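Local atomic coordinates of putative transcriptional regulator TRANSCRIPTION REGULATOR protein (Rhizobium meliloti, PDB entry 5NLA), a protein that binds cyclic di-GMP and, as an AraC-like transcriptional activator, regulates extracellular polysaccharide production, probably through sequence-specific DNA binding. Residues F85-L89 with Q101-H107; Y175-D180 with H256-H260; V251-H256 with Q286-P290. All coordinates share one frame; numbering follows the deposited sequence.

Contact 1 (F85-L89 with Q101-H107)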
# COMPACT_ATOMS: atom_id res chain seq x y z
N PHE A 85 -18.39 14.29 7.56
CA PHE A 85 -17.28 13.37 7.61
C PHE A 85 -15.99 14.09 7.17
O PHE A 85 -15.51 13.88 6.05
CB PHE A 85 -17.58 12.16 6.72
CG PHE A 85 -16.65 11.01 6.93
CD1 PHE A 85 -16.93 10.06 7.91
CD2 PHE A 85 -15.52 10.85 6.13
CE1 PHE A 85 -16.07 8.99 8.12
CE2 PHE A 85 -14.66 9.76 6.33
CZ PHE A 85 -14.93 8.84 7.33
N PRO A 86 -15.43 14.93 8.06
CA PRO A 86 -14.28 15.76 7.71
C PRO A 86 -12.99 14.94 7.58
O PRO A 86 -12.48 14.43 8.57
CB PRO A 86 -14.18 16.72 8.89
CG PRO A 86 -14.72 15.96 10.05
CD PRO A 86 -15.72 14.98 9.50
N ALA A 87 -12.48 14.84 6.35
CA ALA A 87 -11.33 13.99 6.06
C ALA A 87 -10.38 14.67 5.06
O ALA A 87 -10.80 15.51 4.27
CB ALA A 87 -11.77 12.63 5.55
N GLU A 88 -9.11 14.28 5.14
CA GLU A 88 -8.04 14.86 4.35
C GLU A 88 -7.05 13.78 3.99
O GLU A 88 -6.63 13.00 4.85
CB GLU A 88 -7.31 15.94 5.15
CG GLU A 88 -7.52 17.36 4.67
CD GLU A 88 -6.44 18.29 5.19
OE1 GLU A 88 -5.99 18.11 6.35
OE2 GLU A 88 -6.03 19.20 4.43
N LEU A 89 -6.69 13.75 2.71
CA LEU A 89 -5.56 12.98 2.20
C LEU A 89 -4.63 13.97 1.56
O LEU A 89 -5.07 14.91 0.89
CB LEU A 89 -6.02 11.97 1.15
CG LEU A 89 -6.30 10.49 1.49
CD1 LEU A 89 -5.64 9.57 0.46
CD2 LEU A 89 -5.88 10.08 2.90
N GLN A 101 -0.39 11.62 3.81
CA GLN A 101 -0.84 12.14 5.10
C GLN A 101 -2.37 12.06 5.15
O GLN A 101 -3.06 12.73 4.38
CB GLN A 101 -0.37 13.57 5.31
CG GLN A 101 1.15 13.68 5.50
CD GLN A 101 1.70 15.08 5.26
OE1 GLN A 101 1.55 15.65 4.17
NE2 GLN A 101 2.37 15.62 6.26
N GLN A 102 -2.89 11.22 6.04
CA GLN A 102 -4.32 11.00 6.19
C GLN A 102 -4.85 11.54 7.52
O GLN A 102 -4.28 11.26 8.58
CB GLN A 102 -4.59 9.50 6.13
CG GLN A 102 -6.05 9.12 6.18
CD GLN A 102 -6.27 7.69 5.76
OE1 GLN A 102 -7.19 7.38 4.99
NE2 GLN A 102 -5.40 6.80 6.22
N VAL A 103 -5.94 12.30 7.45
CA VAL A 103 -6.70 12.66 8.64
C VAL A 103 -8.14 12.25 8.38
O VAL A 103 -8.73 12.65 7.38
CB VAL A 103 -6.63 14.17 8.95
CG1 VAL A 103 -7.47 14.50 10.18
CG2 VAL A 103 -5.18 14.60 9.16
N THR A 104 -8.70 11.47 9.29
CA THR A 104 -9.96 10.80 9.02
C THR A 104 -10.78 10.54 10.30
O THR A 104 -10.20 10.31 11.36
CB THR A 104 -9.67 9.51 8.23
OG1 THR A 104 -10.86 9.06 7.57
CG2 THR A 104 -9.11 8.40 9.12
N PRO A 105 -12.13 10.63 10.23
CA PRO A 105 -12.97 10.25 11.38
C PRO A 105 -13.10 8.73 11.54
O PRO A 105 -12.60 7.99 10.70
CB PRO A 105 -14.34 10.87 11.05
CG PRO A 105 -14.08 11.85 9.97
CD PRO A 105 -12.92 11.31 9.19
N ALA A 106 -13.76 8.28 12.61
CA ALA A 106 -13.93 6.85 12.84
C ALA A 106 -14.74 6.24 11.72
O ALA A 106 -15.78 6.76 11.36
CB ALA A 106 -14.62 6.57 14.16
N HIS A 107 -14.21 5.17 11.13
CA HIS A 107 -14.94 4.42 10.11
C HIS A 107 -14.44 2.98 10.13
O HIS A 107 -13.51 2.65 10.88
CB HIS A 107 -14.71 5.04 8.72
CG HIS A 107 -13.29 5.00 8.29
ND1 HIS A 107 -12.32 5.82 8.83
CD2 HIS A 107 -12.64 4.19 7.42
CE1 HIS A 107 -11.15 5.54 8.29
NE2 HIS A 107 -11.32 4.55 7.43

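Contact 2 (Y175-D180 with H256-H260)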
# COMPACT_ATOMS: atom_id res chain seq x y z
N TYR A 175 5.56 -3.18 -5.33
CA TYR A 175 6.00 -4.56 -5.03
C TYR A 175 7.50 -4.76 -5.08
O TYR A 175 8.09 -5.36 -4.18
CB TYR A 175 5.38 -5.59 -6.00
CG TYR A 175 5.65 -7.00 -5.55
CD1 TYR A 175 4.97 -7.52 -4.46
CD2 TYR A 175 6.62 -7.80 -6.15
CE1 TYR A 175 5.21 -8.80 -3.99
CE2 TYR A 175 6.87 -9.08 -5.68
CZ TYR A 175 6.16 -9.57 -4.59
OH TYR A 175 6.36 -10.83 -4.08
N GLU A 176 8.11 -4.26 -6.14
CA GLU A 176 9.49 -4.53 -6.45
C GLU A 176 10.48 -3.91 -5.47
O GLU A 176 11.56 -4.46 -5.25
CB GLU A 176 9.78 -4.06 -7.86
CG GLU A 176 11.15 -4.46 -8.38
CD GLU A 176 11.40 -5.96 -8.45
OE1 GLU A 176 10.43 -6.74 -8.67
OE2 GLU A 176 12.58 -6.36 -8.29
N LEU A 177 10.11 -2.78 -4.87
CA LEU A 177 10.96 -2.12 -3.86
C LEU A 177 11.45 -3.10 -2.79
O LEU A 177 12.63 -3.09 -2.42
CB LEU A 177 10.21 -0.96 -3.19
CG LEU A 177 10.98 0.35 -3.04
CD1 LEU A 177 12.25 0.16 -2.22
CD2 LEU A 177 11.32 0.96 -4.40
N LEU A 178 10.55 -3.95 -2.32
CA LEU A 178 10.81 -4.89 -1.24
C LEU A 178 10.74 -6.37 -1.66
O LEU A 178 10.82 -7.25 -0.80
CB LEU A 178 9.83 -4.63 -0.09
CG LEU A 178 9.79 -3.22 0.52
CD1 LEU A 178 8.51 -2.96 1.31
CD2 LEU A 178 11.01 -2.99 1.39
N ALA A 179 10.62 -6.65 -2.95
CA ALA A 179 10.46 -8.02 -3.45
C ALA A 179 11.60 -8.97 -3.02
O ALA A 179 11.37 -10.17 -2.84
CB ALA A 179 10.31 -8.02 -4.97
N ASP A 180 12.80 -8.42 -2.85
CA ASP A 180 13.94 -9.21 -2.36
C ASP A 180 13.68 -9.87 -1.00
O ASP A 180 14.06 -11.03 -0.81
CB ASP A 180 15.22 -8.36 -2.28
CG ASP A 180 15.88 -8.15 -3.65
OD1 ASP A 180 15.44 -8.74 -4.66
OD2 ASP A 180 16.87 -7.38 -3.70
N HIS A 256 3.18 -10.10 -9.91
CA HIS A 256 4.42 -9.37 -9.63
C HIS A 256 5.50 -10.25 -9.00
O HIS A 256 6.70 -10.06 -9.27
CB HIS A 256 4.16 -8.13 -8.76
CG HIS A 256 3.68 -6.93 -9.52
ND1 HIS A 256 3.04 -5.88 -8.91
CD2 HIS A 256 3.73 -6.62 -10.84
CE1 HIS A 256 2.73 -4.97 -9.81
NE2 HIS A 256 3.14 -5.39 -10.98
N ARG A 257 5.08 -11.21 -8.17
CA ARG A 257 5.99 -12.17 -7.55
C ARG A 257 6.51 -13.17 -8.56
O ARG A 257 7.72 -13.40 -8.64
CB ARG A 257 5.31 -12.93 -6.41
CG ARG A 257 6.27 -13.81 -5.61
CD ARG A 257 5.59 -14.52 -4.46
NE ARG A 257 4.48 -15.36 -4.91
CZ ARG A 257 3.61 -15.96 -4.10
NH1 ARG A 257 3.71 -15.83 -2.78
NH2 ARG A 257 2.62 -16.69 -4.61
N TYR A 258 5.60 -13.78 -9.32
CA TYR A 258 5.98 -14.73 -10.36
C TYR A 258 7.05 -14.10 -11.23
O TYR A 258 8.13 -14.66 -11.38
CB TYR A 258 4.78 -15.16 -11.19
CG TYR A 258 5.14 -16.23 -12.18
CD1 TYR A 258 5.16 -17.57 -11.80
CD2 TYR A 258 5.52 -15.90 -13.48
CE1 TYR A 258 5.52 -18.55 -12.70
CE2 TYR A 258 5.89 -16.88 -14.38
CZ TYR A 258 5.89 -18.21 -14.00
OH TYR A 258 6.27 -19.17 -14.93
N ILE A 259 6.76 -12.92 -11.77
CA ILE A 259 7.71 -12.17 -12.59
C ILE A 259 9.04 -11.96 -11.88
O ILE A 259 10.08 -12.17 -12.48
CB ILE A 259 7.13 -10.82 -13.06
CG1 ILE A 259 6.13 -11.06 -14.20
CG2 ILE A 259 8.22 -9.84 -13.54
CD1 ILE A 259 5.25 -9.87 -14.51
N HIS A 260 9.01 -11.54 -10.62
CA HIS A 260 10.24 -11.31 -9.85
C HIS A 260 11.09 -12.57 -9.76
O HIS A 260 12.31 -12.51 -9.96
CB HIS A 260 9.93 -10.78 -8.44
CG HIS A 260 11.14 -10.58 -7.58
ND1 HIS A 260 11.79 -9.37 -7.49
CD2 HIS A 260 11.82 -11.43 -6.77
CE1 HIS A 260 12.82 -9.49 -6.67
NE2 HIS A 260 12.86 -10.73 -6.22

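Contact 3 (V251-H256 with Q286-P290)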
# COMPACT_ATOMS: atom_id res chain seq x y z
N VAL A 251 -4.46 -11.61 -7.45
CA VAL A 251 -3.77 -11.83 -8.71
C VAL A 251 -2.52 -10.99 -8.89
O VAL A 251 -1.47 -11.55 -9.19
CB VAL A 251 -4.68 -11.71 -9.98
CG1 VAL A 251 -5.54 -12.95 -10.14
CG2 VAL A 251 -5.51 -10.44 -10.03
N MET A 252 -2.61 -9.68 -8.70
CA MET A 252 -1.49 -8.79 -9.06
C MET A 252 -0.25 -9.04 -8.22
O MET A 252 0.86 -8.99 -8.73
CB MET A 252 -1.87 -7.31 -8.96
CG MET A 252 -0.84 -6.33 -9.53
SD MET A 252 -0.27 -6.65 -11.23
CE MET A 252 -0.66 -5.03 -11.87
N GLU A 253 -0.45 -9.31 -6.94
CA GLU A 253 0.66 -9.66 -6.05
C GLU A 253 1.28 -10.99 -6.52
O GLU A 253 2.50 -11.13 -6.55
CB GLU A 253 0.19 -9.72 -4.58
CG GLU A 253 1.15 -9.15 -3.54
CD GLU A 253 1.85 -10.21 -2.72
OE1 GLU A 253 2.39 -11.15 -3.35
OE2 GLU A 253 1.85 -10.09 -1.47
N ARG A 254 0.44 -11.94 -6.92
CA ARG A 254 0.93 -13.22 -7.44
C ARG A 254 1.67 -13.08 -8.77
O ARG A 254 2.67 -13.75 -8.97
CB ARG A 254 -0.20 -14.26 -7.53
CG ARG A 254 -0.50 -14.89 -6.18
CD ARG A 254 -1.54 -15.98 -6.25
NE ARG A 254 -2.83 -15.43 -6.67
CZ ARG A 254 -3.59 -15.86 -7.68
NH1 ARG A 254 -3.24 -16.91 -8.43
NH2 ARG A 254 -4.74 -15.24 -7.94
N ALA A 255 1.18 -12.19 -9.63
CA ALA A 255 1.83 -11.87 -10.91
C ALA A 255 3.17 -11.15 -10.73
O ALA A 255 4.17 -11.54 -11.34
CB ALA A 255 0.91 -11.02 -11.77
N HIS A 256 3.18 -10.10 -9.91
CA HIS A 256 4.42 -9.37 -9.63
C HIS A 256 5.50 -10.25 -9.00
O HIS A 256 6.70 -10.06 -9.27
CB HIS A 256 4.16 -8.13 -8.76
CG HIS A 256 3.68 -6.93 -9.52
ND1 HIS A 256 3.04 -5.88 -8.91
CD2 HIS A 256 3.73 -6.62 -10.84
CE1 HIS A 256 2.73 -4.97 -9.81
NE2 HIS A 256 3.14 -5.39 -10.98
N GLN A 286 -5.46 -6.64 -18.58
CA GLN A 286 -6.16 -5.69 -17.70
C GLN A 286 -5.33 -5.23 -16.53
O GLN A 286 -5.24 -4.03 -16.26
CB GLN A 286 -7.45 -6.27 -17.14
CG GLN A 286 -8.60 -6.24 -18.10
CD GLN A 286 -9.84 -6.79 -17.48
OE1 GLN A 286 -10.29 -7.87 -17.85
NE2 GLN A 286 -10.39 -6.07 -16.52
N LEU A 287 -4.74 -6.19 -15.82
CA LEU A 287 -3.91 -5.87 -14.65
C LEU A 287 -2.75 -4.97 -15.01
O LEU A 287 -2.39 -4.10 -14.21
CB LEU A 287 -3.39 -7.13 -13.96
CG LEU A 287 -4.48 -7.97 -13.28
CD1 LEU A 287 -3.99 -9.37 -12.94
CD2 LEU A 287 -5.01 -7.28 -12.04
N PHE A 288 -2.20 -5.14 -16.22
CA PHE A 288 -1.01 -4.41 -16.64
C PHE A 288 -1.24 -3.23 -17.59
O PHE A 288 -0.28 -2.62 -18.05
CB PHE A 288 0.01 -5.41 -17.21
CG PHE A 288 0.66 -6.25 -16.16
CD1 PHE A 288 0.01 -7.36 -15.64
CD2 PHE A 288 1.90 -5.91 -15.64
CE1 PHE A 288 0.60 -8.13 -14.64
CE2 PHE A 288 2.50 -6.66 -14.64
CZ PHE A 288 1.84 -7.78 -14.14
N GLU A 289 -2.51 -2.87 -17.84
CA GLU A 289 -2.83 -1.72 -18.72
C GLU A 289 -2.49 -0.35 -18.09
O GLU A 289 -2.16 0.59 -18.81
CB GLU A 289 -4.29 -1.79 -19.22
CG GLU A 289 -4.78 -0.66 -20.13
CD GLU A 289 -4.01 -0.53 -21.44
OE1 GLU A 289 -2.79 -0.24 -21.43
OE2 GLU A 289 -4.64 -0.68 -22.52
N PRO A 290 -2.59 -0.21 -16.76
CA PRO A 290 -2.05 0.98 -16.10
C PRO A 290 -0.56 1.24 -16.28
O PRO A 290 -0.16 2.41 -16.35
CB PRO A 290 -2.36 0.70 -14.63
CG PRO A 290 -3.65 -0.03 -14.68
CD PRO A 290 -3.50 -0.95 -15.86

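Contact 1 (F85-L89 with Q101-H107)
Glu88 and Val103 form an antiparallel hydrogen-bonded pair, and Leu89 and Gln102 follow as the non-hydrogen-bonded pair. Glu88 N donates to Val103 O at 2.8 Å, and Val103 N returns the bond to Glu88 O at 2.8 Å.

The Leu89 and Gln102 side chains lie side by side on one face of the sheet, where Leu89 CD2 comes 3.4 Å from Gln102 CG. With chi1 at -176° the Gln102 chain leaves on the far side from its own nitrogen and runs on extended beside the leucine. Trp63 of helix 59-67 packs on both. Glu88 and Val103 point to the other face. The Glu88 carboxylate turns to Arg52 in a salt bridge.

Beyond the strand pairing, Pro105 takes over. Its CD lies over one face of the Phe85 ring, 3.8 Å from the centroid, in a CH-pi contact offset toward the rim. Pro105 CG also reaches Pro86 CD at 3.6 Å, and Pro105 CD touches Ala87 CB at 4.0 Å. The edge of the Phe85 ring meets Ala106 O and His107 CB, while Phe60 and Trp63 also meet this ring. His107 ND1 donates to Pro105 O at 2.9 Å in a nearly straight bond of 172°. The acceptor lies in the imidazole plane, which probably holds the ring's rotation.

This is the open end of a beta hairpin, strands 88-94 and 97-104. Here the chain leaves the seven-stranded sheet and crosses through Pro105 and Ala106 to strand 107-111 of the five-stranded sheet.

Contact 2 (Y175-D180 with H256-H260)
Tyr175 packs across the backbone and CB atoms of His256 and Arg257. Tyr175 CB lies 3.7 Å from His256 ND1. From there CG and CD2 pass the His256 methylene, with Tyr175 CD2 3.6 Å from His256 CB. Tyr175 CE2 reaches the next residue, 3.7 Å from Arg257 CA. At the tip, Tyr175 OH rests against the aliphatic start of the arginine, 3.3 Å from Arg257 CB. A chi1 of -171° turns the tyrosine ring away from its own backbone nitrogen and across to the helix. The polar ends have partners outside the two segments: the Arg257 guanidinium forms a salt bridge with Glu186, and His256 ND1 bonds to Asp122.

His260, one turn along the helix, makes the polar half of the contact. His260 ND1 donates to Glu176 OE1 at 3.2 Å, close to straight at 163°. It arrives on the syn side, tilted 21° from the carboxylate plane, with the oxygen near the imidazole plane. A second bond to Glu176 OE2 is weak. The glutamate reaches back by a bend at chi2, and its OE2 also forms a salt bridge with Arg301. Ala179 CB covers one face of the imidazole, 3.5 Å from the His260 ring centroid and offset toward the rim. Asp180 OD1 lies at the ring edge, 3.4 Å from His260 CE1. Replacing His260 by an alanine is likely to cost Glu176 its partner on this helix and open a gap beside the Ala179 methyl.

A His-carboxylate hydrogen bond beside tyrosine packing thus joins the short helix after strand 166-173 to helix 251-261, probably the first helix of the AraC-type DNA-binding region.

Contact 3 (V251-H256 with Q286-P290)
Val251 and Leu287 make the aliphatic part of the contact. Their side chains cross at about a right angle, with Val251 CG2 3.5 Å from Leu287 CD1. Val251 CG2 also touches Leu287 CD2, so one methyl of the valine meets both ends of the leucine fork. Leu287 CB is met from another quarter, 4.0 Å from Met252 CE.

Sulfur and methyl contacts to the aromatic ring come next. Met252 CE stands over the centre of the Phe288 ring, 4.3 Å from its centroid and 8° off the ring normal. The sulfur comes in more obliquely, with Met252 SD 3.8 Å from Phe288 CZ, and completes a Met-aromatic contact. The methionine starts with CG anti to the backbone N (chi1 -170°) and then bends at chi2 and chi3. That bend brings the methyl round onto the ring face. At the ring edge lies Ala255, whose CB is 4.1 Å from Phe288 CE1.

The two segments belong to helices 251-261 and 281-288. The second of these lies in the helix-turn-helix domain, where helices 270-275 and 281-288 with the turn between them probably correspond to the first such motif of AraC-type regulators. Helix 281-288 is then probably its recognition helix. Leu287 points toward helix 251-261, and the Phe288 ring swings over to it.

The aromatic pair is His256 with Phe288. Their side chains run past one another in opposite senses, and the rings meet obliquely with planes 88° apart. His256 CD2 is 4.0 Å from Phe288 CZ. The Met252 sulfur also lies over one face of the His256 imidazole, offset toward its rim. Tyr297 of helix 294-306 meets both rings, edge-to-face with Phe288.

How the contacts relate
From the N terminus, contact 1 comes first and closes a short span, the hairpin 88-94/97-104. It joins neighbouring strands of the seven-stranded sheet where the chain goes on to the five-stranded one. It is complete before the others begin and lies across the chain's centre from them, about 31 Å from contact 2 and 29 Å from contact 3 between centres. Contact 2 opens at 175-180, just after strand 166-173, and closes at 256-260 after a long, largely helical excursion. Contact 3 opens at 251-256 and closes at 286-290, so the two cross. They share His256, and Ile259 touches Phe288 between them. Helix 251-261 thus ties the segment after strand 166-173 to the helix-turn-helix region.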